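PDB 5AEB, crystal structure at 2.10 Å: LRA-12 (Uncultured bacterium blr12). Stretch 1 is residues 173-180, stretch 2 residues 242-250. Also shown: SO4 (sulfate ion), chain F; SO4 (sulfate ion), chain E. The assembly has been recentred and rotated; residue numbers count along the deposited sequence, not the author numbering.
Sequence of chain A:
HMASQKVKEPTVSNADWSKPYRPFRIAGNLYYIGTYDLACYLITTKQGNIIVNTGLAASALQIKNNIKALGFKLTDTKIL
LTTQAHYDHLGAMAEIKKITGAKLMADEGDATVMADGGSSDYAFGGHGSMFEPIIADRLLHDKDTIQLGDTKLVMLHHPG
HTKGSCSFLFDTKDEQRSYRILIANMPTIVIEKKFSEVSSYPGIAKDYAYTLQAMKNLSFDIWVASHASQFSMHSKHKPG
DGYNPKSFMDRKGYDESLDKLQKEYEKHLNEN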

# COMPACT_ATOMS: atom_id res chain seq x y z
N LYS A 173 13.09 8.42 -12.15
CA LYS A 173 14.31 9.19 -12.26
C LYS A 173 14.11 10.64 -11.81
O LYS A 173 13.02 11.22 -11.94
CB LYS A 173 14.84 9.12 -13.68
CG LYS A 173 13.91 9.74 -14.71
CD LYS A 173 14.55 9.82 -16.09
CE LYS A 173 14.54 8.48 -16.82
NZ LYS A 173 15.35 8.57 -18.07
N ASP A 174 15.17 11.21 -11.23
CA ASP A 174 15.29 12.65 -11.14
C ASP A 174 16.27 13.09 -12.25
O ASP A 174 16.52 12.31 -13.17
CB ASP A 174 15.69 13.08 -9.72
CG ASP A 174 16.99 12.44 -9.22
OD1 ASP A 174 17.90 12.16 -10.05
OD2 ASP A 174 17.11 12.26 -7.99
N GLU A 175 16.82 14.30 -12.17
CA GLU A 175 17.74 14.79 -13.22
C GLU A 175 19.15 14.19 -13.16
O GLU A 175 19.89 14.30 -14.14
CB GLU A 175 17.83 16.31 -13.22
CG GLU A 175 16.79 16.99 -14.10
CD GLU A 175 16.82 18.50 -13.98
OE1 GLU A 175 17.91 19.08 -13.76
OE2 GLU A 175 15.74 19.12 -14.10
N GLN A 176 19.50 13.57 -12.04
CA GLN A 176 20.83 12.99 -11.84
C GLN A 176 20.88 11.46 -11.93
O GLN A 176 21.89 10.88 -12.32
CB GLN A 176 21.41 13.44 -10.49
CG GLN A 176 21.86 14.90 -10.45
CD GLN A 176 22.94 15.24 -11.48
OE1 GLN A 176 23.88 14.47 -11.69
NE2 GLN A 176 22.81 16.40 -12.12
N ARG A 177 19.77 10.81 -11.57
CA ARG A 177 19.78 9.39 -11.32
C ARG A 177 18.40 8.71 -11.39
O ARG A 177 17.36 9.33 -11.11
CB ARG A 177 20.42 9.14 -9.94
CG ARG A 177 20.28 7.72 -9.45
CD ARG A 177 21.21 7.42 -8.30
NE ARG A 177 20.99 6.03 -7.91
CZ ARG A 177 21.54 5.46 -6.85
NH1 ARG A 177 22.34 6.15 -6.04
NH2 ARG A 177 21.27 4.20 -6.59
N SER A 178 18.45 7.44 -11.78
CA SER A 178 17.32 6.53 -11.82
C SER A 178 17.30 5.65 -10.53
O SER A 178 18.36 5.29 -9.99
CB SER A 178 17.40 5.72 -13.11
OG SER A 178 16.24 4.95 -13.35
N TYR A 179 16.10 5.37 -10.01
CA TYR A 179 15.91 4.56 -8.79
C TYR A 179 14.89 3.45 -9.00
O TYR A 179 13.83 3.66 -9.61
CB TYR A 179 15.42 5.41 -7.62
CG TYR A 179 16.34 6.51 -7.20
CD1 TYR A 179 17.35 6.27 -6.30
CD2 TYR A 179 16.19 7.81 -7.71
CE1 TYR A 179 18.21 7.29 -5.90
CE2 TYR A 179 17.05 8.84 -7.33
CZ TYR A 179 18.05 8.56 -6.41
OH TYR A 179 18.93 9.53 -5.98
N ARG A 180 15.22 2.28 -8.49
CA ARG A 180 14.29 1.16 -8.52
C ARG A 180 13.55 1.20 -7.16
O ARG A 180 14.15 1.03 -6.11
CB ARG A 180 15.10 -0.12 -8.76
CG ARG A 180 14.38 -1.42 -8.50
CD ARG A 180 13.34 -1.76 -9.55
NE ARG A 180 13.82 -1.63 -10.92
CZ ARG A 180 14.22 -2.63 -11.70
NH1 ARG A 180 14.24 -3.87 -11.25
NH2 ARG A 180 14.62 -2.36 -12.95
N GLY A 242 13.73 18.71 2.56
CA GLY A 242 14.00 18.85 1.14
C GLY A 242 14.25 17.49 0.52
O GLY A 242 14.20 16.46 1.20
N TYR A 243 14.53 17.50 -0.78
CA TYR A 243 14.74 16.29 -1.57
C TYR A 243 15.98 15.47 -1.15
O TYR A 243 17.10 15.97 -1.19
CB TYR A 243 14.82 16.68 -3.05
CG TYR A 243 14.78 15.51 -3.99
CD1 TYR A 243 13.72 14.63 -3.99
CD2 TYR A 243 15.82 15.31 -4.92
CE1 TYR A 243 13.67 13.57 -4.86
CE2 TYR A 243 15.78 14.24 -5.80
CZ TYR A 243 14.70 13.38 -5.76
OH TYR A 243 14.62 12.32 -6.61
N ASN A 244 15.78 14.22 -0.75
CA ASN A 244 16.88 13.34 -0.41
C ASN A 244 16.55 11.85 -0.55
O ASN A 244 16.30 11.19 0.46
CB ASN A 244 17.37 13.58 1.01
CG ASN A 244 18.74 12.95 1.28
OD1 ASN A 244 19.50 12.63 0.35
ND2 ASN A 244 19.06 12.77 2.56
N PRO A 245 16.57 11.33 -1.80
CA PRO A 245 16.28 9.90 -2.07
C PRO A 245 17.15 8.94 -1.26
O PRO A 245 16.71 7.81 -0.91
CB PRO A 245 16.62 9.74 -3.56
CG PRO A 245 16.76 11.10 -4.12
CD PRO A 245 16.91 12.09 -3.01
N LYS A 246 18.37 9.36 -0.94
CA LYS A 246 19.32 8.44 -0.30
C LYS A 246 18.93 8.02 1.13
O LYS A 246 19.26 6.91 1.57
CB LYS A 246 20.76 8.94 -0.43
CG LYS A 246 21.21 8.91 -1.89
CD LYS A 246 22.51 9.65 -2.12
CE LYS A 246 22.85 9.70 -3.60
NZ LYS A 246 24.21 10.32 -3.74
N SER A 247 18.16 8.86 1.83
CA SER A 247 17.72 8.52 3.17
C SER A 247 16.73 7.36 3.20
O SER A 247 16.47 6.77 4.27
CB SER A 247 17.21 9.74 3.94
OG SER A 247 16.43 10.57 3.11
N PHE A 248 16.24 6.98 2.02
CA PHE A 248 15.32 5.86 1.88
C PHE A 248 15.99 4.58 1.36
O PHE A 248 15.33 3.55 1.18
CB PHE A 248 14.11 6.29 1.03
CG PHE A 248 13.26 7.33 1.71
CD1 PHE A 248 12.35 6.96 2.70
CD2 PHE A 248 13.40 8.67 1.39
CE1 PHE A 248 11.60 7.93 3.33
CE2 PHE A 248 12.64 9.64 2.01
CZ PHE A 248 11.75 9.27 3.00
N MET A 249 17.30 4.65 1.15
CA MET A 249 18.09 3.48 0.82
C MET A 249 18.43 2.77 2.13
O MET A 249 19.13 3.32 2.98
CB MET A 249 19.33 3.88 0.02
CG MET A 249 19.04 4.41 -1.39
SD MET A 249 20.59 4.85 -2.27
CE MET A 249 19.85 5.51 -3.77
N ASP A 250 17.90 1.56 2.31
CA ASP A 250 17.91 0.92 3.64
C ASP A 250 17.66 -0.58 3.52
O ASP A 250 16.67 -1.10 4.03
CB ASP A 250 16.86 1.61 4.56
CG ASP A 250 16.83 1.04 5.99
OD1 ASP A 250 17.87 0.54 6.48
OD2 ASP A 250 15.75 1.08 6.63
S SO4 F . 15.36 17.07 -9.91
O1 SO4 F . 16.69 16.79 -10.50
O2 SO4 F . 14.33 16.64 -10.90
O3 SO4 F . 15.24 18.51 -9.59
O4 SO4 F . 15.25 16.33 -8.63
S SO4 E . 10.25 18.49 2.40
O1 SO4 E . 11.20 17.35 2.34
O2 SO4 E . 9.39 18.38 3.62
O3 SO4 E . 9.42 18.49 1.17
O4 SO4 E . 11.02 19.77 2.42

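What joins the two stretches by a polar bond? One hydrogen bond crosses between them, from Tyr 243 OH to Asp 174 OD2 at 2.8 Å. Tyr 243, with chi1 in the t well at -170°, has the length to carry its hydroxyl to the carboxylate, which lies at the edge of its ring, near the ring plane.

Why does Asp 174 adopt its p rotamer? With chi1 at 57° and chi2 at 32°, its two oxygens serve different partners. While OD2 accepts the hydrogen bond from Tyr 243 OH, OD1 folds back over its own loop and accepts from Gln 176 N at 2.9 Å and Arg 177 N at 2.8 Å. The backbone bond from Asp 174 N to Arg 177 O, 2.9 Å, closes the same turn. A short acidic side chain suits this place, since it can hold the turn and still reach across.

What fills the buried part of the contact? Tyr 179, chi1 m at -61°, points toward the other stretch and gives up the most area there, 66 Å² of its surface. Its CZ lies 3.4 Å from Pro 245 CB, and its CE1 lies 3.2 Å from Met 249 CE, the methyl sitting at the ring edge. Pro 245 offers a compact apolar surface at the start of a 3-10 segment, whose turn carries the chain on to Met 249.

How does the more open side of the contact close? Met 249, m at chi1 and t at chi2 and chi3, extends its methyl to both Tyr 179 and Arg 177. The arginine is also extended, with chi1 to chi3 all t, so its guanidinium reaches the methyl: NH2 is 3.4 Å from Met 249 CE, which lies over one face of the group. This is packing against a flat cation, and the flexible, unbranched methionine suits it.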